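PDB 6IUL: natterin-like protein from Lethenteron camtschaticum, which is a cytotoxic immune protein that probably forms pores in target-cell membranes, joining a jacalin-like lectin domain to an aerolysin-type pore-forming module. Local coordinates for residues A[168-176]-A[186-194]. Residues are numbered along the deposited sequence; the frame is centred on the assembly and turned at random.
Sequences MEEIKEMEY and YTFESSKKI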
ATOM      1  N   MET A 168     -11.017  -9.070  22.269  1.00 39.69           N
ATOM      2  CA  MET A 168     -12.135  -8.139  22.285  1.00 38.16           C
ATOM      3  C   MET A 168     -11.685  -6.784  22.791  1.00 37.24           C
ATOM      4  O   MET A 168     -10.892  -6.686  23.731  1.00 33.61           O
ATOM      5  CB  MET A 168     -13.263  -8.693  23.174  1.00 38.43           C
ATOM      6  CG  MET A 168     -13.833 -10.026  22.704  1.00 38.78           C
ATOM      7  SD  MET A 168     -14.440 -10.043  20.984  1.00 44.08           S
ATOM      8  CE  MET A 168     -15.382 -11.588  21.021  1.00 55.40           C
ATOM      9  N   GLU A 169     -12.163  -5.736  22.124  1.00 36.55           N
ATOM     10  CA  GLU A 169     -11.888  -4.377  22.492  1.00 38.23           C
ATOM     11  C   GLU A 169     -13.254  -3.679  22.595  1.00 34.78           C
ATOM     12  O   GLU A 169     -14.122  -3.864  21.728  1.00 34.17           O
ATOM     13  CB  GLU A 169     -11.118  -3.606  21.401  1.00 42.59           C
ATOM     14  CG  GLU A 169     -10.144  -4.348  20.541  1.00 56.16           C
ATOM     15  CD  GLU A 169      -9.563  -3.457  19.441  1.00 54.56           C
ATOM     16  OE1 GLU A 169     -10.002  -2.305  19.278  1.00 48.51           O
ATOM     17  OE2 GLU A 169      -8.633  -3.920  18.764  1.00 65.43           O
ATOM     18  N   GLU A 170     -13.394  -2.826  23.586  1.00 30.90           N
ATOM     19  CA  GLU A 170     -14.587  -2.032  23.752  1.00 31.62           C
ATOM     20  C   GLU A 170     -14.495  -0.809  22.830  1.00 30.07           C
ATOM     21  O   GLU A 170     -13.459  -0.217  22.625  1.00 28.82           O
ATOM     22  CB  GLU A 170     -14.733  -1.586  25.184  1.00 34.45           C
ATOM     23  CG  GLU A 170     -15.106  -2.668  26.189  1.00 34.98           C
ATOM     24  CD  GLU A 170     -15.408  -2.064  27.595  1.00 39.34           C
ATOM     25  OE1 GLU A 170     -15.924  -2.822  28.453  1.00 38.79           O
ATOM     26  OE2 GLU A 170     -15.135  -0.834  27.856  1.00 35.55           O
ATOM     27  N   ILE A 171     -15.600  -0.452  22.234  1.00 28.28           N
ATOM     28  CA  ILE A 171     -15.616   0.675  21.338  1.00 28.60           C
ATOM     29  C   ILE A 171     -16.441   1.815  21.941  1.00 28.22           C
ATOM     30  O   ILE A 171     -16.087   3.003  21.822  1.00 27.30           O
ATOM     31  CB  ILE A 171     -16.245   0.269  20.001  1.00 29.86           C
ATOM     32  CG1 ILE A 171     -15.373  -0.774  19.329  1.00 30.59           C
ATOM     33  CG2 ILE A 171     -16.444   1.505  19.083  1.00 30.24           C
ATOM     34  CD1 ILE A 171     -16.068  -1.482  18.195  1.00 33.34           C
ATOM     35  N   LYS A 172     -17.570   1.490  22.546  1.00 26.14           N
ATOM     36  CA  LYS A 172     -18.471   2.572  22.998  1.00 26.41           C
ATOM     37  C   LYS A 172     -19.356   2.109  24.126  1.00 24.87           C
ATOM     38  O   LYS A 172     -19.817   0.928  24.140  1.00 25.31           O
ATOM     39  CB  LYS A 172     -19.335   3.059  21.832  1.00 25.62           C
ATOM     40  CG  LYS A 172     -20.366   4.137  22.216  1.00 25.51           C
ATOM     41  CD  LYS A 172     -21.120   4.680  21.008  1.00 26.33           C
ATOM     42  CE  LYS A 172     -22.120   5.768  21.420  1.00 26.71           C
ATOM     43  NZ  LYS A 172     -22.850   6.339  20.272  1.00 25.77           N
ATOM     44  N   GLU A 173     -19.644   3.024  25.038  1.00 25.36           N
ATOM     45  CA  GLU A 173     -20.586   2.696  26.130  1.00 29.33           C
ATOM     46  C   GLU A 173     -21.582   3.800  26.293  1.00 29.78           C
ATOM     47  O   GLU A 173     -21.213   4.998  26.394  1.00 32.98           O
ATOM     48  CB  GLU A 173     -19.861   2.472  27.468  1.00 33.07           C
ATOM     49  CG  GLU A 173     -20.789   2.140  28.634  1.00 36.40           C
ATOM     50  CD  GLU A 173     -20.029   1.662  29.900  1.00 42.63           C
ATOM     51  OE1 GLU A 173     -18.862   1.227  29.798  1.00 50.61           O
ATOM     52  OE2 GLU A 173     -20.589   1.681  31.016  1.00 43.58           O
ATOM     53  N   MET A 174     -22.839   3.410  26.378  1.00 30.59           N
ATOM     54  CA  MET A 174     -23.904   4.374  26.551  1.00 31.64           C
ATOM     55  C   MET A 174     -24.922   3.806  27.549  1.00 33.05           C
ATOM     56  O   MET A 174     -25.152   2.596  27.634  1.00 31.26           O
ATOM     57  CB  MET A 174     -24.533   4.671  25.175  1.00 33.54           C
ATOM     58  CG  MET A 174     -25.588   5.746  25.124  1.00 38.39           C
ATOM     59  SD  MET A 174     -25.208   7.192  26.127  1.00 47.38           S
ATOM     60  CE  MET A 174     -26.815   8.014  26.082  1.00 50.13           C
ATOM     61  N   GLU A 175     -25.573   4.683  28.274  1.00 31.17           N
ATOM     62  CA  GLU A 175     -26.545   4.233  29.279  1.00 34.26           C
ATOM     63  C   GLU A 175     -27.925   4.873  29.010  1.00 32.09           C
ATOM     64  O   GLU A 175     -28.029   6.053  28.654  1.00 31.45           O
ATOM     65  CB  GLU A 175     -26.048   4.608  30.671  1.00 35.06           C
ATOM     66  CG  GLU A 175     -26.947   4.168  31.822  1.00 37.68           C
ATOM     67  CD  GLU A 175     -26.426   4.680  33.180  1.00 41.81           C
ATOM     68  OE1 GLU A 175     -25.537   4.012  33.749  1.00 43.16           O
ATOM     69  OE2 GLU A 175     -26.860   5.753  33.627  1.00 38.25           O
ATOM     70  N   TYR A 176     -28.959   4.064  29.161  1.00 30.17           N
ATOM     71  CA  TYR A 176     -30.337   4.493  28.931  1.00 31.11           C
ATOM     72  C   TYR A 176     -31.100   4.262  30.217  1.00 30.61           C
ATOM     73  O   TYR A 176     -31.188   3.120  30.686  1.00 37.54           O
ATOM     74  CB  TYR A 176     -30.962   3.674  27.789  1.00 30.85           C
ATOM     75  CG  TYR A 176     -30.212   3.819  26.500  1.00 31.91           C
ATOM     76  CD1 TYR A 176     -30.426   4.922  25.669  1.00 31.52           C
ATOM     77  CD2 TYR A 176     -29.264   2.892  26.115  1.00 32.42           C
ATOM     78  CE1 TYR A 176     -29.731   5.081  24.475  1.00 30.13           C
ATOM     79  CE2 TYR A 176     -28.537   3.061  24.940  1.00 30.65           C
ATOM     80  CZ  TYR A 176     -28.761   4.144  24.132  1.00 29.94           C
ATOM     81  OH  TYR A 176     -28.002   4.291  22.992  1.00 29.19           O
ATOM     82  N   TYR A 186     -35.151   3.298  22.283  1.00 31.37           N
ATOM     83  CA  TYR A 186     -34.092   4.233  21.815  1.00 31.97           C
ATOM     84  C   TYR A 186     -33.268   3.595  20.743  1.00 31.07           C
ATOM     85  O   TYR A 186     -33.343   2.414  20.552  1.00 36.71           O
ATOM     86  CB  TYR A 186     -33.098   4.555  22.952  1.00 33.05           C
ATOM     87  CG  TYR A 186     -33.671   5.198  24.180  1.00 33.88           C
ATOM     88  CD1 TYR A 186     -34.200   4.431  25.191  1.00 36.94           C
ATOM     89  CD2 TYR A 186     -33.658   6.576  24.340  1.00 37.96           C
ATOM     90  CE1 TYR A 186     -34.726   5.017  26.328  1.00 37.78           C
ATOM     91  CE2 TYR A 186     -34.146   7.167  25.489  1.00 39.28           C
ATOM     92  CZ  TYR A 186     -34.682   6.383  26.466  1.00 40.50           C
ATOM     93  OH  TYR A 186     -35.162   6.969  27.621  1.00 51.10           O
ATOM     94  N   THR A 187     -32.434   4.349  20.049  1.00 34.60           N
ATOM     95  CA  THR A 187     -31.591   3.771  19.000  1.00 35.42           C
ATOM     96  C   THR A 187     -30.114   3.903  19.349  1.00 32.68           C
ATOM     97  O   THR A 187     -29.617   4.992  19.532  1.00 36.52           O
ATOM     98  CB  THR A 187     -31.822   4.484  17.639  1.00 40.37           C
ATOM     99  OG1 THR A 187     -33.234   4.556  17.345  1.00 45.96           O
ATOM    100  CG2 THR A 187     -31.060   3.719  16.510  1.00 38.46           C
ATOM    101  N   PHE A 188     -29.416   2.797  19.417  1.00 29.70           N
ATOM    102  CA  PHE A 188     -27.975   2.819  19.605  1.00 28.16           C
ATOM    103  C   PHE A 188     -27.266   2.766  18.245  1.00 29.33           C
ATOM    104  O   PHE A 188     -27.625   1.963  17.372  1.00 29.15           O
ATOM    105  CB  PHE A 188     -27.567   1.601  20.417  1.00 28.72           C
ATOM    106  CG  PHE A 188     -26.103   1.529  20.732  1.00 29.39           C
ATOM    107  CD1 PHE A 188     -25.591   2.149  21.847  1.00 29.77           C
ATOM    108  CD2 PHE A 188     -25.251   0.807  19.921  1.00 31.12           C
ATOM    109  CE1 PHE A 188     -24.236   2.064  22.144  1.00 30.12           C
ATOM    110  CE2 PHE A 188     -23.898   0.703  20.204  1.00 28.97           C
ATOM    111  CZ  PHE A 188     -23.387   1.335  21.304  1.00 31.68           C
ATOM    112  N   GLU A 189     -26.242   3.607  18.101  1.00 26.20           N
ATOM    113  CA  GLU A 189     -25.363   3.597  16.957  1.00 27.85           C
ATOM    114  C   GLU A 189     -23.906   3.630  17.399  1.00 26.44           C
ATOM    115  O   GLU A 189     -23.581   4.293  18.371  1.00 25.26           O
ATOM    116  CB  GLU A 189     -25.617   4.838  16.145  1.00 31.45           C
ATOM    117  CG  GLU A 189     -26.867   4.832  15.326  1.00 34.00           C
ATOM    118  CD  GLU A 189     -27.092   6.147  14.567  1.00 33.13           C
ATOM    119  OE1 GLU A 189     -26.300   7.101  14.715  1.00 34.70           O
ATOM    120  OE2 GLU A 189     -28.114   6.237  13.873  1.00 38.13           O
ATOM    121  N   SER A 190     -23.023   2.942  16.659  1.00 26.90           N
ATOM    122  CA  SER A 190     -21.599   3.002  16.923  1.00 25.85           C
ATOM    123  C   SER A 190     -20.797   2.736  15.680  1.00 26.05           C
ATOM    124  O   SER A 190     -21.261   2.035  14.790  1.00 27.68           O
ATOM    125  CB  SER A 190     -21.221   2.006  18.014  1.00 28.10           C
ATOM    126  OG  SER A 190     -19.836   2.122  18.313  1.00 27.29           O
ATOM    127  N   SER A 191     -19.580   3.269  15.628  1.00 24.44           N
ATOM    128  CA  SER A 191     -18.676   3.008  14.484  1.00 25.72           C
ATOM    129  C   SER A 191     -17.216   3.009  14.928  1.00 25.33           C
ATOM    130  O   SER A 191     -16.859   3.638  15.950  1.00 25.92           O
ATOM    131  CB  SER A 191     -18.876   4.057  13.383  1.00 23.29           C
ATOM    132  OG  SER A 191     -18.573   5.387  13.844  1.00 24.12           O
ATOM    133  N   LYS A 192     -16.395   2.318  14.147  1.00 25.57           N
ATOM    134  CA  LYS A 192     -14.945   2.213  14.382  1.00 28.30           C
ATOM    135  C   LYS A 192     -14.148   1.968  13.113  1.00 27.60           C
ATOM    136  O   LYS A 192     -14.423   1.029  12.331  1.00 26.80           O
ATOM    137  CB  LYS A 192     -14.638   1.033  15.315  1.00 31.26           C
ATOM    138  CG  LYS A 192     -13.155   0.978  15.679  1.00 33.05           C
ATOM    139  CD  LYS A 192     -12.817  -0.141  16.601  1.00 36.12           C
ATOM    140  CE  LYS A 192     -11.321  -0.314  16.783  1.00 34.78           C
ATOM    141  NZ  LYS A 192     -10.642   0.885  17.286  1.00 32.76           N
ATOM    142  N   LYS A 193     -13.169   2.821  12.917  1.00 31.10           N
ATOM    143  CA  LYS A 193     -12.166   2.626  11.881  1.00 31.51           C
ATOM    144  C   LYS A 193     -11.316   1.397  12.184  1.00 29.92           C
ATOM    145  O   LYS A 193     -10.795   1.278  13.310  1.00 27.72           O
ATOM    146  CB  LYS A 193     -11.239   3.848  11.824  1.00 32.70           C
ATOM    147  CG  LYS A 193     -10.067   3.619  10.884  1.00 32.25           C
ATOM    148  CD  LYS A 193      -9.115   4.789  10.843  1.00 36.72           C
ATOM    149  CE  LYS A 193      -8.005   4.558   9.816  1.00 35.74           C
ATOM    150  NZ  LYS A 193      -7.160   5.755   9.697  1.00 35.92           N
ATOM    151  N   ILE A 194     -11.184   0.497  11.205  1.00 27.31           N
ATOM    152  CA  ILE A 194     -10.263  -0.636  11.323  1.00 28.28           C
ATOM    153  C   ILE A 194      -9.357  -0.707  10.103  1.00 29.11           C
ATOM    154  O   ILE A 194      -9.716  -0.249   9.014  1.00 26.24           O
ATOM    155  CB  ILE A 194     -10.982  -2.002  11.474  1.00 28.17           C
ATOM    156  CG1 ILE A 194     -11.857  -2.300  10.281  1.00 27.24           C
ATOM    157  CG2 ILE A 194     -11.822  -2.028  12.746  1.00 31.36           C
ATOM    158  CD1 ILE A 194     -12.435  -3.692  10.235  1.00 24.67           C
TER
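Fully extended from chi1 (177°) onward, Lys172 spans the gap from its own strand to the backbone of residues 186-194, where NZ donates to Glu189 O over 2.9 Å. The bond is nearly straight at the carbonyl, with a C=O...N angle of 168°. Lysine suits this place: its long chain is apolar beside Ser190 and the Phe188 ring and charged at Glu189 O. The same NZ forms a salt bridge with Asp118 OD1 and a hydrogen bond to Gly120 O, both of the second subunit.

Farther along, Tyr176, its CG beside the backbone N (chi1 -59°), runs antiparallel alongside Tyr186. Its flat ring puts CD1 over one face of the Tyr186 ring, near the margin and 3.6 Å from Tyr186 CG, with the planes inclined at 36°. Its hydroxyl extends farther, bringing Tyr176 OH to the Phe188 edge, 3.4 Å from Phe188 CD1. Met174 CB touches that ring's edge too, while Phe252 meets it from strand 241-256.

At the other end branched Ile171 sends CG2 to Ser190 and CG1 to within 3.8 Å of Lys192 CD; Ile171 and Lys192 both rest on Met307. Beyond them Glu169 OE1 forms a long salt bridge of 3.8 Å with Lys192 NZ. A classic beta bulge, two residues, Ile171 and Lys172, set against the single Ala266, helps turn both toward strand 184-200.

No backbone-to-backbone hydrogen bond joins the segments; side chains make this contact within the elongated aerolysin-type module. Two carbonyl oxygens and the Asp118 carboxylate would probably stabilise the buried Lys172 ammonium.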